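Local structure of monosaccharide ABC transporter substrate-binding protein, CUT2 family (Acidothermus cellulolyticus, 4RU1) at residues 71-76 with 100-105; 24-29 with 66-71; 119-124 with 261-266; 149-152 with 157-160; 92-97 with 115-120. The protein probably acts as the sugar-binding component of an ABC importer and here holds a myo-inositol molecule between its two lobes. All coordinates share one frame; numbering follows the deposited sequence. Where two conformers were deposited one is given.

In the fold
From the N terminus, contact 2 opens on strand 21-27 and closes on helix 62-74. Contact 1 starts on the end of that same helix, sharing Asp71, and closes at 100-105. Contact 5 crosses it, opening on helix 87-99 and ending at 115-120. There contact 3 takes over, sharing Ala119 and Leu120, and runs to helix 253-270. Contacts 2 and 3 lay helices on one lobe's parallel sheet, contact 1 ties a helix to the loop leading into one of its strands, and contact 5 joins two helices beside it. Contact 4 is nested inside contact 3's long loop but lies in the other lobe. Contacts 2 and 4 meet at the inositol, where His28 and Gln157 share O5.

Contact 1. Residues 71-76 with 100-105; sequences DAVNAK and AGIPVV
Val73 and Ile102 meet through their aliphatic branches, and the side-chain contacts between 71-76 and 100-105 are apolar. The delta methyl of Ile102 does most of the touching. With CG1 beside the backbone N (chi1 -59°) and the chain extended at chi2, CD1 is carried up to the helix backbone, 3.6 Å from Val73 CA, and it also lies 4.1 Å from Val73 CG2. The two side chains cross obliquely. The other valine methyl, Val73 CG1, also touches Ile102 CD1 and rests 3.9 Å from Ala100 CB. Ile80 on strand 79-82 lies against both Val73 and Ile102, while Ala97 of helix 87-99 packs on Val73.

No hydrogen bond links the two segments; at the end of helix 62-74 the backbone bonds close within its own last turn. Ala75 N bonds to Asp71 O at 3.0 Å, and Lys76 N reaches back to Val73 O at 3.2 Å. Lys76 has positive phi and closes helix 62-74 in a Schellman motif. Gly101 does the same for helix 87-99; at its phi of 84° a CB would jam against the carbonyl O of Ala100. That turn delivers Ile102 to the helix. Beyond it the chain becomes strand 104-107, whose backbone pairs with strand 79-82. Val104 turns to helix 87-99 and Val105 to helix 253-270, so the strand has a helix layer over each face. Parallel strands joined through helices, with helices covering both faces of the sheet, make the Rossmann-like lobe of a type I periplasmic binding protein.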
# COMPACT_ATOMS: atom_id res chain seq x y z
N ASP A 71 -16.14 -4.67 -16.28
CA ASP A 71 -16.80 -5.97 -15.96
C ASP A 71 -17.77 -5.73 -14.85
O ASP A 71 -18.90 -6.10 -14.96
CB ASP A 71 -15.88 -7.12 -15.54
CG ASP A 71 -14.87 -7.55 -16.64
OD1 ASP A 71 -15.06 -7.24 -17.86
OD2 ASP A 71 -13.90 -8.26 -16.21
N ALA A 72 -17.34 -5.05 -13.77
CA ALA A 72 -18.24 -4.82 -12.62
C ALA A 72 -19.38 -3.80 -12.96
O ALA A 72 -20.52 -4.05 -12.53
CB ALA A 72 -17.43 -4.33 -11.36
N VAL A 73 -19.14 -2.81 -13.80
CA VAL A 73 -20.18 -1.91 -14.23
C VAL A 73 -21.20 -2.71 -15.02
O VAL A 73 -22.42 -2.54 -14.81
CB VAL A 73 -19.65 -0.77 -15.05
CG1 VAL A 73 -20.78 0.04 -15.69
CG2 VAL A 73 -18.83 0.18 -14.20
N ASN A 74 -20.71 -3.54 -15.93
CA ASN A 74 -21.64 -4.35 -16.78
C ASN A 74 -22.44 -5.40 -16.01
O ASN A 74 -23.58 -5.69 -16.39
CB ASN A 74 -20.88 -4.91 -17.99
CG ASN A 74 -20.49 -3.79 -18.94
OD1 ASN A 74 -21.28 -2.87 -19.15
ND2 ASN A 74 -19.25 -3.79 -19.42
N ALA A 75 -21.89 -5.86 -14.88
CA ALA A 75 -22.52 -6.79 -13.96
C ALA A 75 -23.54 -6.16 -12.96
O ALA A 75 -24.17 -6.89 -12.21
CB ALA A 75 -21.48 -7.55 -13.21
N LYS A 76 -23.57 -4.83 -12.96
CA LYS A 76 -24.52 -4.03 -12.20
C LYS A 76 -24.32 -4.25 -10.71
O LYS A 76 -25.30 -4.40 -9.95
CB LYS A 76 -25.95 -4.32 -12.65
CG LYS A 76 -26.18 -3.72 -14.01
CD LYS A 76 -27.45 -4.29 -14.63
CE LYS A 76 -27.86 -3.48 -15.84
NZ LYS A 76 -28.07 -2.05 -15.46
N ALA A 100 -22.61 5.58 -14.85
CA ALA A 100 -23.60 4.52 -14.83
C ALA A 100 -24.38 4.40 -13.49
O ALA A 100 -25.15 3.45 -13.32
CB ALA A 100 -22.96 3.19 -15.23
N GLY A 101 -24.16 5.30 -12.53
CA GLY A 101 -24.91 5.27 -11.27
C GLY A 101 -24.39 4.35 -10.18
O GLY A 101 -25.13 4.06 -9.22
N ILE A 102 -23.21 3.77 -10.38
CA ILE A 102 -22.65 2.88 -9.37
C ILE A 102 -21.73 3.67 -8.48
O ILE A 102 -20.88 4.36 -8.97
CB ILE A 102 -21.87 1.70 -10.00
CG1 ILE A 102 -22.83 0.89 -10.91
CG2 ILE A 102 -21.19 0.87 -8.94
CD1 ILE A 102 -22.13 -0.09 -11.82
N PRO A 103 -21.97 3.64 -7.14
CA PRO A 103 -21.08 4.40 -6.25
C PRO A 103 -19.69 3.78 -6.17
O PRO A 103 -19.57 2.52 -6.11
CB PRO A 103 -21.77 4.28 -4.91
CG PRO A 103 -22.50 3.03 -4.94
CD PRO A 103 -23.01 2.95 -6.37
N VAL A 104 -18.67 4.63 -6.21
CA VAL A 104 -17.30 4.13 -6.10
C VAL A 104 -16.57 4.79 -4.93
O VAL A 104 -16.76 5.98 -4.61
CB VAL A 104 -16.50 4.34 -7.38
CG1 VAL A 104 -16.43 5.80 -7.65
CG2 VAL A 104 -15.12 3.74 -7.25
N VAL A 105 -15.79 3.95 -4.29
CA VAL A 105 -14.84 4.34 -3.25
C VAL A 105 -13.48 3.93 -3.73
O VAL A 105 -13.34 2.84 -4.28
CB VAL A 105 -15.21 3.79 -1.89
CG1 VAL A 105 -14.11 4.03 -0.83
CG2 VAL A 105 -16.51 4.46 -1.42

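Contact 2. Residues 24-29 with 66-71; sequences AMITHQ and AVLIQD. With INS (1,2,3,4,5,6-hexahydroxy-cyclohexane), chain M.
The His28 imidazole meets the inositol with its edge. NE2 donates to O5 of the ligand at 3.0 Å, with O5 in the ring plane, and also bonds O4 at 3.3 Å, where either atom could be the donor. The ring makes an edge-to-face pair with Trp36, and ND1 is hydrogen-bonded to Thr83 OG1, so both ring nitrogens are engaged and the rotation of the ring is fixed. One residue earlier, Thr27 OG1 accepts from Gln29 N at 3.2 Å, nearly straight at 168°; this ST turn bends the chain out of strand 21-27.

Strand and helix 66-71 meet at Ile26. Its CG2 lies 3.9 Å from Leu68 CB. The other branch, with CG1 beside the backbone N, brings CD1 into the notch between Leu68 O (3.6 Å) and Ile69 CA (3.7 Å). An alanine at Ile26 would lack both branches and would probably leave a gap between strand and helix, with Leu68 and Ile69 losing their contact with this strand. The chemistry divides along the chain: hydrocarbon anchors the strand against the helix, while the loop that follows, carrying His28, presents its ring to the inositol hydroxyls.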
# COMPACT_ATOMS: atom_id res chain seq x y z
N ALA A 24 -17.86 -5.04 -5.79
CA ALA A 24 -16.60 -5.39 -6.50
C ALA A 24 -15.46 -4.66 -5.91
O ALA A 24 -15.50 -3.39 -5.88
CB ALA A 24 -16.66 -5.02 -7.98
N MET A 25 -14.46 -5.40 -5.44
CA MET A 25 -13.15 -4.78 -5.00
C MET A 25 -12.11 -5.12 -6.05
O MET A 25 -11.87 -6.33 -6.34
CB MET A 25 -12.70 -5.28 -3.65
CG MET A 25 -11.37 -4.81 -3.18
SD MET A 25 -10.96 -5.20 -1.37
CE MET A 25 -11.91 -3.85 -0.64
N ILE A 26 -11.55 -4.07 -6.68
CA ILE A 26 -10.69 -4.17 -7.84
C ILE A 26 -9.37 -3.54 -7.51
O ILE A 26 -9.28 -2.36 -7.12
CB ILE A 26 -11.35 -3.46 -8.98
CG1 ILE A 26 -12.68 -4.16 -9.31
CG2 ILE A 26 -10.48 -3.54 -10.22
CD1 ILE A 26 -13.58 -3.36 -10.25
N THR A 27 -8.30 -4.32 -7.61
CA THR A 27 -7.00 -3.83 -7.25
C THR A 27 -5.93 -4.15 -8.33
O THR A 27 -6.18 -4.70 -9.39
CB THR A 27 -6.56 -4.43 -5.92
OG1 THR A 27 -5.97 -5.70 -6.21
CG2 THR A 27 -7.68 -4.55 -4.94
N HIS A 28 -4.74 -3.64 -8.06
CA HIS A 28 -3.54 -3.81 -8.89
C HIS A 28 -2.58 -4.87 -8.37
O HIS A 28 -1.46 -4.90 -8.84
CB HIS A 28 -2.84 -2.47 -9.00
CG HIS A 28 -2.39 -1.91 -7.67
ND1 HIS A 28 -3.23 -1.11 -6.90
CD2 HIS A 28 -1.24 -2.00 -6.99
CE1 HIS A 28 -2.59 -0.73 -5.82
NE2 HIS A 28 -1.39 -1.28 -5.84
N GLN A 29 -3.04 -5.70 -7.40
CA GLN A 29 -2.26 -6.74 -6.74
C GLN A 29 -1.47 -7.55 -7.79
O GLN A 29 -2.07 -8.07 -8.76
CB GLN A 29 -3.17 -7.63 -5.94
CG GLN A 29 -2.49 -8.89 -5.48
CD GLN A 29 -3.34 -9.79 -4.68
OE1 GLN A 29 -4.56 -9.67 -4.66
NE2 GLN A 29 -2.71 -10.67 -3.94
N ALA A 66 -8.50 -1.62 -15.71
CA ALA A 66 -9.58 -0.84 -16.29
C ALA A 66 -10.69 -1.79 -16.73
O ALA A 66 -11.86 -1.47 -16.57
CB ALA A 66 -9.06 -0.05 -17.45
N VAL A 67 -10.33 -2.83 -17.45
CA VAL A 67 -11.31 -3.77 -17.97
C VAL A 67 -12.09 -4.41 -16.82
O VAL A 67 -13.26 -4.62 -16.90
CB VAL A 67 -10.60 -4.80 -18.84
CG1 VAL A 67 -11.54 -5.90 -19.31
CG2 VAL A 67 -10.02 -4.13 -20.08
N LEU A 68 -11.40 -4.75 -15.72
CA LEU A 68 -12.09 -5.27 -14.52
C LEU A 68 -13.16 -4.26 -14.01
O LEU A 68 -14.15 -4.72 -13.51
CB LEU A 68 -11.09 -5.65 -13.42
CG LEU A 68 -10.06 -6.75 -13.69
CD1 LEU A 68 -9.16 -6.79 -12.51
CD2 LEU A 68 -10.70 -8.10 -13.98
N ILE A 69 -12.91 -2.96 -14.06
CA ILE A 69 -13.91 -1.94 -13.63
C ILE A 69 -15.12 -2.05 -14.53
O ILE A 69 -16.24 -2.09 -14.02
CB ILE A 69 -13.37 -0.50 -13.63
CG1 ILE A 69 -12.22 -0.40 -12.63
CG2 ILE A 69 -14.44 0.47 -13.23
CD1 ILE A 69 -11.31 0.80 -12.78
N GLN A 70 -14.89 -2.07 -15.85
CA GLN A 70 -15.97 -2.29 -16.85
C GLN A 70 -16.81 -3.55 -16.62
O GLN A 70 -18.05 -3.50 -16.70
CB GLN A 70 -15.38 -2.17 -18.26
CG GLN A 70 -14.78 -0.77 -18.52
CD GLN A 70 -14.04 -0.57 -19.84
OE1 GLN A 70 -13.16 -1.34 -20.23
NE2 GLN A 70 -14.36 0.53 -20.53
N ASP A 71 -16.14 -4.67 -16.28
CA ASP A 71 -16.80 -5.97 -15.96
C ASP A 71 -17.77 -5.73 -14.85
O ASP A 71 -18.90 -6.10 -14.96
CB ASP A 71 -15.88 -7.12 -15.54
CG ASP A 71 -14.87 -7.55 -16.64
OD1 ASP A 71 -15.06 -7.24 -17.86
OD2 ASP A 71 -13.90 -8.26 -16.21
C1 INS M . 2.03 -1.43 -0.35
C2 INS M . 2.95 -2.44 -1.01
C3 INS M . 2.16 -3.20 -2.09
C4 INS M . 1.44 -2.28 -3.05
C5 INS M . 0.51 -1.35 -2.35
C6 INS M . 1.19 -0.54 -1.27
O1 INS M . 2.71 -0.63 0.63
O2 INS M . 3.96 -1.68 -1.69
O3 INS M . 3.14 -3.98 -2.80
O4 INS M . 0.72 -3.05 -4.04
O5 INS M . -0.09 -0.38 -3.24
O6 INS M . 0.23 0.26 -0.52

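Contact 3. Residues 119-124 with 261-266; sequences ALMYFG and VDSLWL
Met121 and Ser263 bring strand 121-124 and helix 253-270 closest, their CA atoms 8.3 Å apart, the usual helix-on-sheet layering of an alpha/beta lobe in a type I periplasmic binding protein. Strand 104-107 runs alongside, and its Val105 packs against both Phe123 and Ser263. Three buried side chains carry the contact, with no hydrogen bond between the segments.

Met121 CG stands anti to its carbonyl carbon (chi1 -67°), and the chain runs extended to the sulfur, where SD lies 3.7 Å from Ser263 CB. A bend at chi3 (-104°) then turns the methyl toward the helix backbone, CE stopping 3.6 Å from Ser263 O. Met121 and Phe123, two residues apart on one face of the strand, thus close on the small serine together. An alanine in place of Met121 would probably open a gap beside Ser263 and leave Phe123 to cover the serine from the strand by itself.

The Phe123 ring brings its outer atoms to Ser263, CZ being 3.6 Å from Ser263 CB. The serine hydroxyl is held within its own helix by a hydrogen bond to Glu259 O, and from there OG sits obliquely to the aromatic ring, 3.4 Å from Phe123 CE1.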
# COMPACT_ATOMS: atom_id res chain seq x y z
N ALA A 119 -15.30 9.36 -7.73
CA ALA A 119 -15.26 8.56 -6.53
C ALA A 119 -15.70 9.42 -5.29
O ALA A 119 -15.35 10.59 -5.18
CB ALA A 119 -13.93 7.93 -6.32
N LEU A 120 -16.45 8.77 -4.39
CA LEU A 120 -17.11 9.48 -3.28
C LEU A 120 -16.14 9.71 -2.13
O LEU A 120 -16.31 10.65 -1.37
CB LEU A 120 -18.29 8.70 -2.68
CG LEU A 120 -19.42 8.34 -3.62
CD1 LEU A 120 -20.43 7.36 -3.03
CD2 LEU A 120 -20.06 9.62 -4.07
N MET A 121 -15.22 8.78 -1.93
CA MET A 121 -14.40 8.76 -0.72
C MET A 121 -13.04 8.10 -1.04
O MET A 121 -12.89 7.43 -2.09
CB MET A 121 -15.05 7.92 0.31
CG MET A 121 -16.36 8.35 0.95
SD MET A 121 -17.17 7.27 2.12
CE MET A 121 -18.54 6.57 1.12
N TYR A 122 -12.08 8.22 -0.16
CA TYR A 122 -10.80 7.56 -0.32
C TYR A 122 -10.28 7.14 1.01
O TYR A 122 -10.39 7.93 1.97
CB TYR A 122 -9.74 8.49 -0.89
CG TYR A 122 -8.39 7.83 -1.21
CD1 TYR A 122 -8.09 7.25 -2.42
CD2 TYR A 122 -7.38 7.83 -0.26
CE1 TYR A 122 -6.86 6.62 -2.66
CE2 TYR A 122 -6.12 7.19 -0.47
CZ TYR A 122 -5.88 6.61 -1.72
OH TYR A 122 -4.66 6.06 -2.02
N PHE A 123 -9.73 5.94 1.13
CA PHE A 123 -9.09 5.38 2.38
C PHE A 123 -7.66 4.95 2.09
O PHE A 123 -7.42 4.09 1.22
CB PHE A 123 -9.91 4.17 2.91
CG PHE A 123 -11.33 4.55 3.26
CD1 PHE A 123 -12.27 4.56 2.29
CD2 PHE A 123 -11.64 5.08 4.52
CE1 PHE A 123 -13.57 5.00 2.58
CE2 PHE A 123 -12.92 5.51 4.81
CZ PHE A 123 -13.87 5.46 3.82
N GLY A 124 -6.72 5.57 2.81
CA GLY A 124 -5.33 5.18 2.79
C GLY A 124 -4.48 6.16 3.44
O GLY A 124 -4.95 7.09 4.12
N VAL A 261 -15.32 -1.34 2.06
CA VAL A 261 -16.58 -2.06 2.04
C VAL A 261 -17.63 -1.34 2.92
O VAL A 261 -18.76 -1.10 2.47
CB VAL A 261 -16.44 -3.53 2.39
CG1 VAL A 261 -17.81 -4.17 2.54
CG2 VAL A 261 -15.60 -4.21 1.35
N ASP A 262 -17.30 -1.10 4.18
CA ASP A 262 -18.28 -0.56 5.15
C ASP A 262 -18.76 0.83 4.80
O ASP A 262 -19.94 1.16 5.09
CB ASP A 262 -17.69 -0.64 6.56
CG ASP A 262 -18.75 -0.61 7.62
OD1 ASP A 262 -19.60 -1.52 7.65
OD2 ASP A 262 -18.72 0.27 8.53
N SER A 263 -17.92 1.66 4.20
CA SER A 263 -18.28 2.96 3.74
C SER A 263 -19.30 2.87 2.63
O SER A 263 -20.20 3.72 2.55
CB SER A 263 -17.07 3.81 3.40
OG SER A 263 -16.52 3.47 2.12
N LEU A 264 -19.12 1.91 1.72
CA LEU A 264 -20.15 1.72 0.68
C LEU A 264 -21.48 1.29 1.30
O LEU A 264 -22.58 1.75 0.88
CB LEU A 264 -19.69 0.70 -0.38
CG LEU A 264 -18.68 1.24 -1.35
CD1 LEU A 264 -17.99 0.18 -2.21
CD2 LEU A 264 -19.40 2.19 -2.28
N TRP A 265 -21.41 0.51 2.36
CA TRP A 265 -22.64 0.07 3.04
C TRP A 265 -23.30 1.30 3.69
O TRP A 265 -24.51 1.46 3.56
CB TRP A 265 -22.38 -1.08 4.04
CG TRP A 265 -23.54 -1.43 4.95
CD1 TRP A 265 -24.44 -2.46 4.76
CD2 TRP A 265 -23.89 -0.78 6.18
NE1 TRP A 265 -25.34 -2.50 5.84
CE2 TRP A 265 -25.04 -1.45 6.69
CE3 TRP A 265 -23.37 0.31 6.88
CZ2 TRP A 265 -25.64 -1.07 7.87
CZ3 TRP A 265 -23.98 0.70 8.06
CH2 TRP A 265 -25.11 0.02 8.53
N LEU A 266 -22.57 2.18 4.35
CA LEU A 266 -23.15 3.39 4.89
C LEU A 266 -23.74 4.33 3.84
O LEU A 266 -24.84 4.93 4.00
CB LEU A 266 -22.04 4.17 5.66
CG LEU A 266 -21.70 3.80 7.09
CD1 LEU A 266 -20.38 4.47 7.53
CD2 LEU A 266 -22.85 4.26 8.02

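Contact 4. Residues 149-152 with 157-160; sequences VLQA and QLES. With INS (1,2,3,4,5,6-hexahydroxy-cyclohexane), chain M.
Gln151 and Leu158 cross at about a right angle beside the bound inositol, and both touch it. Gln151 NE2 donates to O2 of the ligand at 2.8 Å, and more weakly to O3. Its chain is bent at chi2 (-87°), which folds the amide back toward the helix and toward O2 and O3. From the helix, Gln157 NE2 donates to O5 of the inositol at 3.0 Å. Leu158 adds an apolar surface, with CD2 3.7 Å from the inositol O2.

Behind this first shell, Leu158 packs from the helix against the loop. Its CD1 branch lies 4.1 Å from Gln151 OE1 and the same distance from Ala152 CB, while the stem of the side chain meets CD2 of Leu150. The Gln157 amide has a second partner, Gln155 OE1, which helps to fix its rotation.

Farther out, Leu150 CD2 comes within 3.8 Å of Glu159 OE2, the two side chains again crossing at about a right angle. The Glu159 carboxylate is held by a salt bridge to Lys175 and a hydrogen bond between OE2 and Tyr177 OH, both partners on strand 172-177. A water links the two segments, 2.8 Å from Ala152 O and also hydrogen-bonded to Glu159 OE2. Arg161, further along the helix, also bonds the inositol. Strand 145-150, helix 156-168 and strand 172-177 form a beta-alpha-beta unit, with the ligand bound by the strand-to-helix loop and the first turns of the helix, as in the sugar clefts of periplasmic binding proteins.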
# COMPACT_ATOMS: atom_id res chain seq x y z
N VAL A 149 13.95 1.45 -2.57
CA VAL A 149 13.76 0.28 -3.47
C VAL A 149 12.31 0.22 -3.84
O VAL A 149 11.47 0.20 -2.96
CB VAL A 149 14.26 -1.01 -2.84
CG1 VAL A 149 14.01 -2.20 -3.80
CG2 VAL A 149 15.74 -0.88 -2.50
N LEU A 150 12.03 0.27 -5.13
CA LEU A 150 10.65 0.26 -5.66
C LEU A 150 10.42 -1.03 -6.42
O LEU A 150 11.18 -1.32 -7.34
CB LEU A 150 10.39 1.44 -6.63
CG LEU A 150 10.59 2.79 -6.00
CD1 LEU A 150 11.94 3.36 -6.37
CD2 LEU A 150 9.50 3.75 -6.51
N GLN A 151 9.36 -1.75 -6.09
CA GLN A 151 9.13 -3.04 -6.69
C GLN A 151 8.31 -3.03 -7.95
O GLN A 151 8.01 -4.12 -8.48
CB GLN A 151 8.58 -4.02 -5.67
CG GLN A 151 7.14 -3.75 -5.23
CD GLN A 151 6.97 -2.78 -4.06
OE1 GLN A 151 7.81 -1.95 -3.74
NE2 GLN A 151 5.82 -2.85 -3.41
N ALA A 152 7.88 -1.86 -8.39
CA ALA A 152 7.14 -1.72 -9.65
C ALA A 152 7.42 -0.32 -10.12
O ALA A 152 7.75 0.57 -9.31
CB ALA A 152 5.66 -1.91 -9.45
N GLN A 157 1.55 5.63 -6.04
CA GLN A 157 1.66 5.50 -4.58
C GLN A 157 3.07 5.16 -4.13
O GLN A 157 3.51 5.53 -3.02
CB GLN A 157 0.67 4.51 -3.98
CG GLN A 157 0.99 3.02 -4.16
CD GLN A 157 0.82 2.47 -5.58
OE1 GLN A 157 0.52 3.16 -6.55
NE2 GLN A 157 0.90 1.15 -5.62
N LEU A 158 3.80 4.46 -4.98
CA LEU A 158 5.19 4.14 -4.73
C LEU A 158 6.07 5.33 -5.06
O LEU A 158 6.97 5.68 -4.24
CB LEU A 158 5.60 2.90 -5.56
CG LEU A 158 4.87 1.59 -5.25
CD1 LEU A 158 5.45 0.45 -6.05
CD2 LEU A 158 4.78 1.31 -3.74
N GLU A 159 5.84 5.98 -6.20
CA GLU A 159 6.65 7.10 -6.56
C GLU A 159 6.51 8.23 -5.55
O GLU A 159 7.46 8.90 -5.22
CB GLU A 159 6.30 7.60 -8.00
CG GLU A 159 6.58 6.55 -9.03
CD GLU A 159 8.06 6.25 -9.29
OE1 GLU A 159 8.93 7.06 -8.99
OE2 GLU A 159 8.27 5.13 -9.78
N SER A 160 5.31 8.42 -5.00
CA SER A 160 5.10 9.48 -4.02
C SER A 160 5.95 9.23 -2.80
O SER A 160 6.43 10.19 -2.19
CB SER A 160 3.61 9.50 -3.65
OG SER A 160 2.84 9.99 -4.71
C1 INS M . 2.03 -1.43 -0.35
C2 INS M . 2.95 -2.44 -1.01
C3 INS M . 2.16 -3.20 -2.09
C4 INS M . 1.44 -2.28 -3.05
C5 INS M . 0.51 -1.35 -2.35
C6 INS M . 1.19 -0.54 -1.27
O1 INS M . 2.71 -0.63 0.63
O2 INS M . 3.96 -1.68 -1.69
O3 INS M . 3.14 -3.98 -2.80
O4 INS M . 0.72 -3.05 -4.04
O5 INS M . -0.09 -0.38 -3.24
O6 INS M . 0.23 0.26 -0.52
O HOH W 1 6.45 3.10 -9.34

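Contact 5. Residues 92-97 with 115-120; sequences PAIKQA and KESGAL
Ser117 OG, pressed against Ile94, is gripped from its own segment: Ala119 N donates to it at 3.2 Å and 162°, an ST turn, and it bonds in turn to Trp114 O. The hydroxyl lies between the backbone N and the carbonyl carbon (chi1 80°), a position from which it reaches both partners. Its outer flank is covered by Ile94, whose CG2 methyl stands 3.4 Å from Ser117 OG and 3.7 Å from Ser117 CB. The polar atom is therefore buried but satisfied, with a hydrocarbon lid on the helix side.

Lys95 lies alongside the same turn. Its extended chain runs past two carbonyl oxygens, CG at 3.6 Å from Ser117 O and CE at 3.7 Å from Glu116 O. The ammonium makes no salt bridge with Glu116, as NZ stays 6.3 Å from Glu116 OE1.

Helix 87-99 is the connection of a beta-alpha-beta crossover between the neighbouring parallel strands 79-82 and 104-107, and the short helix 114-117 leads on to the next strand of that sheet. Ile94 also packs on Ile69 of helix 62-74 and on Val82 of strand 79-82. Gly118, with positive phi, closes the short helix in a Schellman motif; one of the bonds in the turn is Gly118 N to Lys115 O at 3.1 Å. With phi at 90°, a CB on Gly118 would collide with the carbonyl O of Ser117, and it would point toward the helix. The backbones are close here, Lys95 CA and Ser117 CA lying 5.4 Å apart. Gln96 OE1 accepts a hydrogen bond from Gln70 NE2 of helix 62-74.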
# COMPACT_ATOMS: atom_id res chain seq x y z
N PRO A 92 -10.64 7.13 -16.73
CA PRO A 92 -11.79 7.08 -17.67
C PRO A 92 -12.79 5.96 -17.31
O PRO A 92 -14.00 6.21 -17.30
CB PRO A 92 -11.10 6.77 -19.00
CG PRO A 92 -9.67 7.18 -18.87
CD PRO A 92 -9.35 6.88 -17.41
N ALA A 93 -12.30 4.77 -16.93
CA ALA A 93 -13.21 3.69 -16.55
C ALA A 93 -13.91 4.00 -15.25
O ALA A 93 -15.07 3.68 -15.04
CB ALA A 93 -12.46 2.35 -16.43
N ILE A 94 -13.23 4.69 -14.33
CA ILE A 94 -13.90 5.06 -13.10
C ILE A 94 -15.03 6.07 -13.38
O ILE A 94 -16.16 5.87 -12.91
CB ILE A 94 -12.91 5.54 -11.98
CG1 ILE A 94 -11.90 4.45 -11.60
CG2 ILE A 94 -13.70 6.04 -10.80
CD1 ILE A 94 -10.70 4.88 -10.83
N LYS A 95 -14.73 7.07 -14.24
CA LYS A 95 -15.77 8.03 -14.64
C LYS A 95 -16.93 7.34 -15.29
O LYS A 95 -18.08 7.70 -15.03
CB LYS A 95 -15.22 9.03 -15.60
CG LYS A 95 -14.28 9.99 -14.86
CD LYS A 95 -13.76 11.03 -15.84
CE LYS A 95 -12.94 12.11 -15.15
NZ LYS A 95 -12.05 12.90 -16.07
N GLN A 96 -16.67 6.33 -16.10
CA GLN A 96 -17.76 5.59 -16.69
C GLN A 96 -18.61 4.88 -15.63
O GLN A 96 -19.83 4.85 -15.73
CB GLN A 96 -17.25 4.60 -17.74
CG GLN A 96 -16.82 5.26 -19.03
CD GLN A 96 -16.06 4.32 -19.96
OE1 GLN A 96 -16.16 3.09 -19.85
NE2 GLN A 96 -15.31 4.89 -20.88
N ALA A 97 -17.96 4.32 -14.62
CA ALA A 97 -18.74 3.60 -13.59
C ALA A 97 -19.63 4.61 -12.86
O ALA A 97 -20.76 4.36 -12.58
CB ALA A 97 -17.81 2.90 -12.60
N LYS A 115 -10.73 12.23 -6.38
CA LYS A 115 -11.86 13.15 -6.36
C LYS A 115 -12.27 13.56 -7.73
O LYS A 115 -13.51 13.54 -8.03
CB LYS A 115 -11.49 14.37 -5.51
CG LYS A 115 -12.68 15.05 -4.93
CD LYS A 115 -12.23 16.10 -3.95
CE LYS A 115 -13.47 16.86 -3.51
NZ LYS A 115 -13.11 17.82 -2.43
N GLU A 116 -11.31 13.79 -8.62
CA GLU A 116 -11.62 14.17 -10.03
C GLU A 116 -12.44 13.09 -10.73
O GLU A 116 -13.18 13.40 -11.66
CB GLU A 116 -10.35 14.36 -10.89
CG GLU A 116 -9.10 15.07 -10.36
CD GLU A 116 -7.79 14.30 -10.65
OE1 GLU A 116 -7.83 13.26 -11.35
OE2 GLU A 116 -6.70 14.71 -10.18
N SER A 117 -12.22 11.83 -10.34
CA SER A 117 -12.85 10.68 -10.96
C SER A 117 -14.35 10.58 -10.67
O SER A 117 -15.09 9.88 -11.39
CB SER A 117 -12.16 9.35 -10.58
OG SER A 117 -12.57 8.90 -9.29
N GLY A 118 -14.83 11.30 -9.64
CA GLY A 118 -16.21 11.12 -9.12
C GLY A 118 -16.38 10.09 -8.02
O GLY A 118 -17.44 9.87 -7.54
N ALA A 119 -15.30 9.36 -7.73
CA ALA A 119 -15.26 8.56 -6.53
C ALA A 119 -15.70 9.42 -5.29
O ALA A 119 -15.35 10.59 -5.18
CB ALA A 119 -13.93 7.93 -6.32
N LEU A 120 -16.45 8.77 -4.39
CA LEU A 120 -17.11 9.48 -3.28
C LEU A 120 -16.14 9.71 -2.13
O LEU A 120 -16.31 10.65 -1.37
CB LEU A 120 -18.29 8.70 -2.68
CG LEU A 120 -19.42 8.34 -3.62
CD1 LEU A 120 -20.43 7.36 -3.03
CD2 LEU A 120 -20.06 9.62 -4.07